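Long-range contacts in split-Soret cytochrome c (Desulfovibrio desulfuricans, PDB 1H21), which carries two c-type hemes per subunit in a homodimer that shares its four hemes, and may take part in the electron transfer of sulfate reduction: residues T95-W100 with I185-I190; Y116-P122 with M139-V145; Q203-C209 with I226-T230. All coordinates share one frame; numbering follows the deposited sequence.

Interaction 1: residues T95-W100 with I185-I190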
loop_
_atom_site.group_PDB
_atom_site.type_symbol
_atom_site.label_atom_id
_atom_site.label_comp_id
_atom_site.label_asym_id
_atom_site.label_seq_id
_atom_site.Cartn_x
_atom_site.Cartn_y
_atom_site.Cartn_z
ATOM N N THR A 95 9.154 -7.028 -3.398
ATOM C CA THR A 95 10.232 -7.807 -4.007
ATOM C C THR A 95 10.115 -9.290 -3.640
ATOM O O THR A 95 10.376 -10.164 -4.469
ATOM C CB THR A 95 11.651 -7.285 -3.609
ATOM O OG1 THR A 95 11.897 -7.538 -2.225
ATOM C CG2 THR A 95 11.772 -5.813 -3.839
ATOM N N PHE A 96 9.640 -9.568 -2.432
ATOM C CA PHE A 96 9.508 -10.949 -1.982
ATOM C C PHE A 96 8.578 -11.732 -2.896
ATOM O O PHE A 96 8.748 -12.957 -3.077
ATOM C CB PHE A 96 8.956 -11.032 -0.555
ATOM C CG PHE A 96 9.730 -10.253 0.449
ATOM C CD1 PHE A 96 10.969 -9.684 0.127
ATOM C CD2 PHE A 96 9.217 -10.092 1.738
ATOM C CE1 PHE A 96 11.692 -8.977 1.061
ATOM C CE2 PHE A 96 9.930 -9.383 2.693
ATOM C CZ PHE A 96 11.173 -8.822 2.355
ATOM N N SER A 97 7.603 -11.035 -3.475
ATOM C CA SER A 97 6.649 -11.707 -4.332
ATOM C C SER A 97 7.157 -12.017 -5.724
ATOM O O SER A 97 6.459 -12.661 -6.515
ATOM C CB SER A 97 5.306 -10.997 -4.332
ATOM O OG SER A 97 4.672 -11.202 -3.066
ATOM N N LEU A 98 8.398 -11.604 -5.994
ATOM C CA LEU A 98 9.049 -11.889 -7.267
ATOM C C LEU A 98 9.695 -13.280 -7.215
ATOM O O LEU A 98 9.952 -13.913 -8.255
ATOM C CB LEU A 98 10.131 -10.859 -7.542
ATOM C CG LEU A 98 9.568 -9.469 -7.811
ATOM C CD1 LEU A 98 10.716 -8.487 -7.932
ATOM C CD2 LEU A 98 8.691 -9.462 -9.088
ATOM N N PHE A 99 9.900 -13.760 -5.990
ATOM C CA PHE A 99 10.541 -15.033 -5.761
ATOM C C PHE A 99 9.683 -16.084 -5.046
ATOM O O PHE A 99 9.751 -17.277 -5.380
ATOM C CB PHE A 99 11.836 -14.804 -4.981
ATOM C CG PHE A 99 12.637 -13.624 -5.463
ATOM C CD1 PHE A 99 12.615 -12.423 -4.758
ATOM C CD2 PHE A 99 13.387 -13.700 -6.633
ATOM C CE1 PHE A 99 13.332 -11.299 -5.217
ATOM C CE2 PHE A 99 14.106 -12.590 -7.103
ATOM C CZ PHE A 99 14.078 -11.382 -6.389
ATOM N N TRP A 100 8.868 -15.659 -4.082
ATOM C CA TRP A 100 8.050 -16.604 -3.323
ATOM C C TRP A 100 6.566 -16.282 -3.329
ATOM O O TRP A 100 6.170 -15.153 -3.559
ATOM C CB TRP A 100 8.533 -16.657 -1.873
ATOM C CG TRP A 100 9.958 -17.023 -1.746
ATOM C CD1 TRP A 100 10.475 -18.282 -1.786
ATOM C CD2 TRP A 100 11.084 -16.128 -1.610
ATOM N NE1 TRP A 100 11.843 -18.235 -1.700
ATOM C CE2 TRP A 100 12.251 -16.930 -1.591
ATOM C CE3 TRP A 100 11.219 -14.736 -1.517
ATOM C CZ2 TRP A 100 13.553 -16.384 -1.479
ATOM C CZ3 TRP A 100 12.511 -14.188 -1.408
ATOM C CH2 TRP A 100 13.662 -15.021 -1.394
ATOM N N ILE A 185 16.310 -10.080 5.766
ATOM C CA ILE A 185 15.241 -11.065 5.721
ATOM C C ILE A 185 15.368 -11.918 4.450
ATOM O O ILE A 185 15.202 -13.146 4.492
ATOM C CB ILE A 185 13.860 -10.360 5.740
ATOM C CG1 ILE A 185 13.673 -9.641 7.070
ATOM C CG2 ILE A 185 12.738 -11.371 5.546
ATOM C CD1 ILE A 185 12.482 -8.712 7.099
ATOM N N ILE A 186 15.649 -11.273 3.322
ATOM C CA ILE A 186 15.780 -12.024 2.078
ATOM C C ILE A 186 16.906 -13.044 2.247
ATOM O O ILE A 186 16.708 -14.239 2.002
ATOM C CB ILE A 186 16.057 -11.108 0.861
ATOM C CG1 ILE A 186 14.758 -10.395 0.439
ATOM C CG2 ILE A 186 16.649 -11.925 -0.303
ATOM C CD1 ILE A 186 14.980 -9.202 -0.497
ATOM N N ASN A 187 18.060 -12.578 2.727
ATOM C CA ASN A 187 19.218 -13.442 2.949
ATOM C C ASN A 187 18.824 -14.624 3.816
ATOM O O ASN A 187 19.014 -15.783 3.429
ATOM C CB ASN A 187 20.345 -12.675 3.635
ATOM C CG ASN A 187 21.055 -11.729 2.701
ATOM O OD1 ASN A 187 20.949 -11.832 1.472
ATOM N ND2 ASN A 187 21.812 -10.799 3.279
ATOM N N THR A 188 18.219 -14.337 4.962
ATOM C CA THR A 188 17.806 -15.400 5.859
ATOM C C THR A 188 16.828 -16.370 5.186
ATOM O O THR A 188 16.894 -17.574 5.421
ATOM C CB THR A 188 17.256 -14.795 7.173
ATOM O OG1 THR A 188 18.253 -13.919 7.713
ATOM C CG2 THR A 188 16.925 -15.868 8.213
ATOM N N LYS A 189 15.960 -15.865 4.314
ATOM C CA LYS A 189 14.995 -16.731 3.612
ATOM C C LYS A 189 15.729 -17.700 2.663
ATOM O O LYS A 189 15.435 -18.904 2.604
ATOM C CB LYS A 189 13.983 -15.880 2.815
ATOM C CG LYS A 189 13.031 -16.664 1.906
ATOM C CD LYS A 189 12.221 -17.680 2.701
ATOM C CE LYS A 189 11.201 -18.360 1.817
ATOM N NZ LYS A 189 10.371 -19.339 2.550
ATOM N N ILE A 190 16.672 -17.152 1.911
ATOM C CA ILE A 190 17.447 -17.948 0.989
ATOM C C ILE A 190 18.149 -19.070 1.761
ATOM O O ILE A 190 18.206 -20.209 1.272
ATOM C CB ILE A 190 18.497 -17.092 0.230
ATOM C CG1 ILE A 190 17.812 -16.042 -0.663
ATOM C CG2 ILE A 190 19.361 -17.983 -0.626
ATOM C CD1 ILE A 190 18.772 -15.193 -1.533
#
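Phe96 and Ile186 lie nearest each other, CA to CA, where helix 87-99 runs nearly parallel to helix 165-192, the two short segments crossing at -19° with their axes 11.9 Å apart at closest approach. That spacing is wide, and large side chains fill it. The Phe96 ring meets the Ile186 side chain obliquely, and its atom CE1 lies 3.4 Å from Ile186 CG1. Ile186 CD1 continues past the same ring atom toward Thr95, whose OG1 is bonded back to Ala92 O in its own helix. Ile185 CG2 adds a looser touch at the far end of the Phe96 ring.

Trp100 makes the second half of the contact. Its indole is held between two methylene groups, Phe99 CB on one face and Lys189 CG on the other. Lys189 CG sits 3.6 Å from the centroid of the six-membered ring, a CH-pi contact. The lysine chain bends at chi2 (58°) and then runs over the indole, which brings NZ above the five-membered ring, 4.8 Å from its centroid, in a cation-pi contact. NZ also forms a salt bridge with Glu104 and a hydrogen bond to Gly193 O. Ile186 CG2 and Ile190 CG1 approach the indole edge.

No hydrogen bond joins the two segments. The helices are held by apolar packing and one lysine, whose charge is probably balanced by Glu104, while the indole face adds a cation-pi attraction.

Interaction 2: residues Y116-P122 with M139-V145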
loop_
_atom_site.group_PDB
_atom_site.type_symbol
_atom_site.label_atom_id
_atom_site.label_comp_id
_atom_site.label_asym_id
_atom_site.label_seq_id
_atom_site.Cartn_x
_atom_site.Cartn_y
_atom_site.Cartn_z
ATOM N N TYR A 116 9.317 -2.894 12.101
ATOM C CA TYR A 116 9.094 -1.473 11.851
ATOM C C TYR A 116 8.268 -0.800 12.945
ATOM O O TYR A 116 8.631 0.283 13.416
ATOM C CB TYR A 116 8.440 -1.234 10.485
ATOM C CG TYR A 116 8.318 0.230 10.143
ATOM C CD1 TYR A 116 9.357 0.908 9.515
ATOM C CD2 TYR A 116 7.173 0.948 10.479
ATOM C CE1 TYR A 116 9.262 2.266 9.235
ATOM C CE2 TYR A 116 7.065 2.299 10.201
ATOM C CZ TYR A 116 8.112 2.954 9.582
ATOM O OH TYR A 116 8.024 4.308 9.320
ATOM N N GLU A 117 7.178 -1.439 13.361
ATOM C CA GLU A 117 6.331 -0.864 14.404
ATOM C C GLU A 117 7.060 -0.584 15.735
ATOM O O GLU A 117 6.817 0.446 16.373
ATOM C CB GLU A 117 5.151 -1.783 14.705
ATOM C CG GLU A 117 4.156 -2.043 13.575
ATOM C CD GLU A 117 3.003 -2.936 14.044
ATOM O OE1 GLU A 117 3.200 -3.735 14.993
ATOM O OE2 GLU A 117 1.887 -2.828 13.493
ATOM N N VAL A 118 7.942 -1.492 16.154
ATOM C CA VAL A 118 8.625 -1.342 17.436
ATOM C C VAL A 118 10.012 -0.723 17.487
ATOM O O VAL A 118 10.386 -0.157 18.515
ATOM C CB VAL A 118 8.679 -2.674 18.208
ATOM C CG1 VAL A 118 7.284 -3.165 18.471
ATOM C CG2 VAL A 118 9.478 -3.722 17.433
ATOM N N THR A 119 10.786 -0.852 16.418
ATOM C CA THR A 119 12.138 -0.312 16.395
ATOM C C THR A 119 12.166 1.212 16.359
ATOM O O THR A 119 11.348 1.844 15.691
ATOM C CB THR A 119 12.941 -0.909 15.201
ATOM O OG1 THR A 119 13.023 -2.329 15.358
ATOM C CG2 THR A 119 14.351 -0.357 15.134
ATOM N N LYS A 120 13.069 1.803 17.139
ATOM C CA LYS A 120 13.231 3.254 17.156
ATOM C C LYS A 120 14.070 3.540 15.936
ATOM O O LYS A 120 15.177 3.019 15.811
ATOM C CB LYS A 120 13.973 3.718 18.400
ATOM C CG LYS A 120 13.252 3.454 19.691
ATOM C CD LYS A 120 13.821 4.343 20.761
ATOM C CE LYS A 120 13.156 4.061 22.077
ATOM N NZ LYS A 120 13.361 5.196 23.024
ATOM N N LEU A 121 13.510 4.317 15.018
ATOM C CA LEU A 121 14.167 4.665 13.757
ATOM C C LEU A 121 14.128 6.190 13.557
ATOM O O LEU A 121 13.409 6.906 14.282
ATOM C CB LEU A 121 13.438 3.962 12.596
ATOM C CG LEU A 121 13.216 2.445 12.706
ATOM C CD1 LEU A 121 12.066 2.016 11.820
ATOM C CD2 LEU A 121 14.495 1.683 12.362
ATOM N N PRO A 122 14.963 6.721 12.641
ATOM C CA PRO A 122 15.918 6.007 11.790
ATOM C C PRO A 122 17.185 5.606 12.550
ATOM O O PRO A 122 17.469 6.099 13.643
ATOM C CB PRO A 122 16.250 7.049 10.735
ATOM C CG PRO A 122 16.261 8.303 11.543
ATOM C CD PRO A 122 14.969 8.159 12.314
ATOM N N MET A 139 14.884 9.884 17.101
ATOM C CA MET A 139 14.388 8.570 16.719
ATOM C C MET A 139 13.123 8.270 17.512
ATOM O O MET A 139 12.968 8.751 18.642
ATOM C CB MET A 139 15.441 7.499 17.033
ATOM C CG MET A 139 16.769 7.660 16.318
ATOM S SD MET A 139 18.031 6.602 17.051
ATOM C CE MET A 139 17.101 5.574 18.174
ATOM N N SER A 140 12.235 7.460 16.940
ATOM C CA SER A 140 11.003 7.080 17.620
ATOM C C SER A 140 10.409 5.827 17.006
ATOM O O SER A 140 10.773 5.430 15.894
ATOM C CB SER A 140 9.977 8.224 17.599
ATOM O OG SER A 140 9.620 8.595 16.278
ATOM N N ALA A 141 9.577 5.153 17.786
ATOM C CA ALA A 141 8.903 3.954 17.327
ATOM C C ALA A 141 7.522 4.437 16.913
ATOM O O ALA A 141 6.846 5.127 17.676
ATOM C CB ALA A 141 8.799 2.954 18.454
ATOM N N SER A 142 7.107 4.095 15.704
ATOM C CA SER A 142 5.819 4.530 15.195
ATOM C C SER A 142 4.634 3.725 15.713
ATOM O O SER A 142 3.576 4.283 15.981
ATOM C CB SER A 142 5.843 4.470 13.669
ATOM O OG SER A 142 6.232 3.178 13.243
ATOM N N ASP A 143 4.840 2.422 15.883
ATOM C CA ASP A 143 3.796 1.486 16.302
ATOM C C ASP A 143 2.751 1.420 15.177
ATOM O O ASP A 143 1.600 1.036 15.374
ATOM C CB ASP A 143 3.164 1.896 17.638
ATOM C CG ASP A 143 2.182 0.834 18.197
ATOM O OD1 ASP A 143 2.316 -0.378 17.896
ATOM O OD2 ASP A 143 1.275 1.222 18.968
ATOM N N SER A 144 3.183 1.807 13.978
ATOM C CA SER A 144 2.323 1.809 12.808
ATOM C C SER A 144 3.130 1.718 11.535
ATOM O O SER A 144 4.151 2.372 11.362
ATOM C CB SER A 144 1.424 3.060 12.749
ATOM O OG SER A 144 0.606 3.100 11.568
ATOM N N VAL A 145 2.611 0.901 10.639
ATOM C CA VAL A 145 3.161 0.636 9.337
ATOM C C VAL A 145 2.599 1.688 8.359
ATOM O O VAL A 145 3.098 1.860 7.238
ATOM C CB VAL A 145 2.758 -0.813 9.004
ATOM C CG1 VAL A 145 2.401 -0.982 7.579
ATOM C CG2 VAL A 145 3.868 -1.761 9.426
HETATM O O HOH W 1 9.244 3.020 14.431
HETATM O O HOH W 2 0.917 -1.185 11.524
#
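Leu121 and Ser140 form a single antiparallel bridge, a hydrogen-bonded pair, in a protein without regular strands. Leu121 N bonds to Ser140 O, and Ser140 N returns a bond to Leu121 O at 3.0 Å.

The tight part lies at the other end, where helix 102-118 finishes. Asp143 N donates to Glu117 O at 2.8 Å. The Tyr116 ring turns its edge to Ser144 O, with CE2 3.1 Å from that oxygen. Ser142 OG donates to the same Ser144 O and also lies against the ring. Tyr116 OH is bonded to Ser150, and the ring packs near Cys86, an inferred iron-sulfur ligand.

The Met139 end is more exposed. Met139 curls round so that CE reaches Lys120 CB at 3.6 Å, while the lysine chain leads away from the contact.

Two waters join the segments. One accepts from Ser142 N and lies within hydrogen-bonding distance of Tyr116 O and Thr119 O. The other donates to Glu117 OE2 at 2.7 Å and accepts from Val145 N.

Backbone bonds and water tie the helix end to the loop. Glu117 also accepts from Gln203 NE2 and the backbone N of Asp228, which probably favours its charged form despite the nearby carboxylate of Asp143.

Interaction 3: residues Q203-C209 with I226-T230. With HEC (heme c), chain F.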
loop_
_atom_site.group_PDB
_atom_site.type_symbol
_atom_site.label_atom_id
_atom_site.label_comp_id
_atom_site.label_asym_id
_atom_site.label_seq_id
_atom_site.Cartn_x
_atom_site.Cartn_y
_atom_site.Cartn_z
ATOM N N GLN A 203 1.917 -9.397 17.782
ATOM C CA GLN A 203 1.705 -8.285 18.695
ATOM C C GLN A 203 0.718 -8.687 19.788
ATOM O O GLN A 203 -0.202 -9.473 19.558
ATOM C CB GLN A 203 1.182 -7.040 17.957
ATOM C CG GLN A 203 2.042 -6.545 16.822
ATOM C CD GLN A 203 1.500 -6.985 15.484
ATOM O OE1 GLN A 203 1.144 -8.131 15.299
ATOM N NE2 GLN A 203 1.447 -6.087 14.544
ATOM N N ALA A 204 0.899 -8.108 20.967
ATOM C CA ALA A 204 0.054 -8.395 22.116
ATOM C C ALA A 204 -1.409 -8.134 21.849
ATOM O O ALA A 204 -2.248 -9.018 22.016
ATOM C CB ALA A 204 0.509 -7.572 23.307
ATOM N N SER A 205 -1.714 -6.907 21.443
ATOM C CA SER A 205 -3.094 -6.520 21.164
ATOM C C SER A 205 -3.711 -7.387 20.065
ATOM O O SER A 205 -4.835 -7.877 20.220
ATOM C CB SER A 205 -3.164 -5.039 20.793
ATOM O OG SER A 205 -2.479 -4.809 19.586
ATOM N N VAL A 206 -2.954 -7.624 18.991
ATOM C CA VAL A 206 -3.438 -8.443 17.882
ATOM C C VAL A 206 -3.868 -9.822 18.364
ATOM O O VAL A 206 -4.951 -10.304 18.014
ATOM C CB VAL A 206 -2.381 -8.585 16.787
ATOM C CG1 VAL A 206 -2.948 -9.370 15.624
ATOM C CG2 VAL A 206 -1.920 -7.218 16.329
ATOM N N SER A 207 -3.035 -10.437 19.192
ATOM C CA SER A 207 -3.352 -11.748 19.721
ATOM C C SER A 207 -4.563 -11.747 20.634
ATOM O O SER A 207 -5.461 -12.562 20.442
ATOM C CB SER A 207 -2.155 -12.346 20.452
ATOM O OG SER A 207 -1.031 -12.406 19.594
ATOM N N SER A 208 -4.633 -10.822 21.593
ATOM C CA SER A 208 -5.769 -10.808 22.528
ATOM C C SER A 208 -7.091 -10.355 21.919
ATOM O O SER A 208 -8.127 -10.969 22.146
ATOM C CB SER A 208 -5.441 -10.024 23.814
ATOM O OG SER A 208 -5.125 -8.671 23.559
ATOM N N CYS A 209 -7.063 -9.263 21.169
ATOM C CA CYS A 209 -8.277 -8.778 20.521
ATOM C C CYS A 209 -8.668 -9.838 19.495
ATOM O O CYS A 209 -9.851 -10.175 19.364
ATOM C CB CYS A 209 -8.012 -7.454 19.804
ATOM S SG CYS A 209 -7.353 -6.123 20.837
ATOM N N ILE A 226 -3.671 -7.167 10.588
ATOM C CA ILE A 226 -2.907 -7.474 11.778
ATOM C C ILE A 226 -1.966 -6.361 12.200
ATOM O O ILE A 226 -0.871 -6.605 12.702
ATOM C CB ILE A 226 -2.201 -8.826 11.672
ATOM C CG1 ILE A 226 -1.412 -8.911 10.370
ATOM C CG2 ILE A 226 -3.238 -9.957 11.790
ATOM C CD1 ILE A 226 -0.794 -10.284 10.133
ATOM N N MET A 227 -2.397 -5.129 11.955
ATOM C CA MET A 227 -1.638 -3.970 12.377
ATOM C C MET A 227 -1.882 -3.925 13.889
ATOM O O MET A 227 -2.916 -4.422 14.364
ATOM C CB MET A 227 -2.223 -2.699 11.774
ATOM C CG MET A 227 -1.804 -2.414 10.375
ATOM S SD MET A 227 -2.514 -0.887 9.872
ATOM C CE MET A 227 -4.261 -1.489 9.592
ATOM N N ASP A 228 -0.945 -3.366 14.647
ATOM C CA ASP A 228 -1.155 -3.279 16.079
ATOM C C ASP A 228 -2.387 -2.415 16.320
ATOM O O ASP A 228 -2.515 -1.316 15.755
ATOM C CB ASP A 228 0.048 -2.693 16.787
ATOM C CG ASP A 228 -0.111 -2.752 18.270
ATOM O OD1 ASP A 228 -0.416 -3.843 18.777
ATOM O OD2 ASP A 228 -0.014 -1.713 18.933
ATOM N N CYS A 229 -3.306 -2.920 17.133
ATOM C CA CYS A 229 -4.558 -2.225 17.401
ATOM C C CYS A 229 -4.488 -1.011 18.320
ATOM O O CYS A 229 -5.358 -0.145 18.265
ATOM C CB CYS A 229 -5.551 -3.213 17.968
ATOM S SG CYS A 229 -5.364 -4.838 17.256
ATOM N N THR A 230 -3.419 -0.906 19.100
ATOM C CA THR A 230 -3.250 0.151 20.079
ATOM C C THR A 230 -3.468 1.622 19.674
ATOM O O THR A 230 -4.246 2.352 20.312
ATOM C CB THR A 230 -1.850 0.007 20.766
ATOM O OG1 THR A 230 -1.740 -1.298 21.360
ATOM C CG2 THR A 230 -1.645 1.085 21.852
HETATM FE FE HEC F . -9.870 -1.460 13.835
HETATM C CHA HEC F . -13.065 -0.900 12.797
HETATM C CHB HEC F . -10.819 -4.212 15.482
HETATM C CHC HEC F . -6.701 -2.240 14.200
HETATM C CHD HEC F . -9.036 1.751 12.999
HETATM N NA HEC F . -11.547 -2.411 14.011
HETATM C C1A HEC F . -12.775 -2.109 13.446
HETATM C C2A HEC F . -13.770 -3.146 13.758
HETATM C C3A HEC F . -13.123 -4.032 14.532
HETATM C C4A HEC F . -11.777 -3.560 14.711
HETATM C CMA HEC F . -13.752 -5.275 15.157
HETATM C CAA HEC F . -15.283 -3.230 13.435
HETATM C CBA HEC F . -16.290 -2.500 14.347
HETATM C CGA HEC F . -16.437 -1.024 14.039
HETATM O O1A HEC F . -16.352 -0.220 14.991
HETATM O O2A HEC F . -16.642 -0.676 12.857
HETATM N NB HEC F . -8.964 -2.920 14.675
HETATM C C1B HEC F . -9.489 -3.910 15.446
HETATM C C2B HEC F . -8.509 -4.802 15.920
HETATM C C3B HEC F . -7.298 -4.389 15.406
HETATM C C4B HEC F . -7.628 -3.172 14.646
HETATM C CMB HEC F . -8.867 -6.009 16.763
HETATM C CAB HEC F . -6.006 -4.943 15.564
HETATM C CBB HEC F . -5.505 -6.067 14.821
HETATM N NC HEC F . -8.202 -0.501 13.598
HETATM C C1C HEC F . -6.946 -0.979 13.782
HETATM C C2C HEC F . -5.974 0.051 13.547
HETATM C C3C HEC F . -6.662 1.195 13.217
HETATM C C4C HEC F . -8.022 0.842 13.257
HETATM C CMC HEC F . -4.445 -0.095 13.643
HETATM C CAC HEC F . -6.191 2.458 12.890
HETATM C CBC HEC F . -5.402 2.702 11.686
HETATM N ND HEC F . -10.833 0.099 13.085
HETATM C C1D HEC F . -10.373 1.410 12.931
HETATM C C2D HEC F . -11.469 2.323 12.531
HETATM C C3D HEC F . -12.572 1.541 12.340
HETATM C C4D HEC F . -12.179 0.158 12.685
HETATM C CMD HEC F . -11.416 3.822 12.401
HETATM C CAD HEC F . -13.946 1.981 11.816
HETATM C CBD HEC F . -14.999 2.213 12.899
HETATM C CGD HEC F . -16.336 2.595 12.316
HETATM O O1D HEC F . -17.087 1.676 11.974
HETATM O O2D HEC F . -16.625 3.800 12.139
#
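Ser205 OG lies only 2.4 Å from Asp228 OD1, a hydrogen bond modelled so short that its exact length is doubtful at this resolution. The serine hydroxyl donates to the carboxylate and accepts from Cys229 N at 3.2 Å. Its chi1 of 65° places OG between the backbone N and the carbonyl carbon, facing the loop.

Gln203, the residue just before helix 204-213, bends at chi2 and brings NE2 to Ile226 O at 3.0 Å. The donor lies in the carbonyl plane, while the oxygen is tilted 30° out of the amide plane. Between these polar groups Val206 packs on the loop: CG1 meets Ile226 CG2 at 3.9 Å, and CG2 rests against Met227 O.

Cys229 SG is joined covalently to heme atom CAB at 1.8 Å. Cys209 carries another heme through its own thioether, and its CB lies 3.5 Å from CMB of the heme held by Cys229. The two sulfurs are 4.3 Å apart. Each cysteine opens the CXXCH motif of its heme, so the contact sets two heme attachment sites side by side.

The Ser205 bonds hold the loop at Asp228 and Cys229 and the Gln203 amide holds it at Ile226, consistent with keeping the hemes closely stacked.

How the interactions relate
Interactions 2 and 3 touch, although their centres are 16 Å apart. Glu117 OE1 is 3.0 Å from Gln203 NE2, and Asp143 OD1 comes within 2.9 Å of Asp228 OD2. The second pair brings like charges together, which may favour a proton on one of them. Interaction 2 thus touches both the surroundings of the inferred iron-sulfur ligand Cys86, through Tyr116, and the loop that carries the heme-binding Cys229. Interaction 1 lies away from the annotated sites, with its centre 23 Å from that of interaction 2 and 26 Å from that of interaction 3. Helix 102-118 follows helix 87-99 of interaction 1 and ends in interaction 2. All three contacts also touch the second subunit.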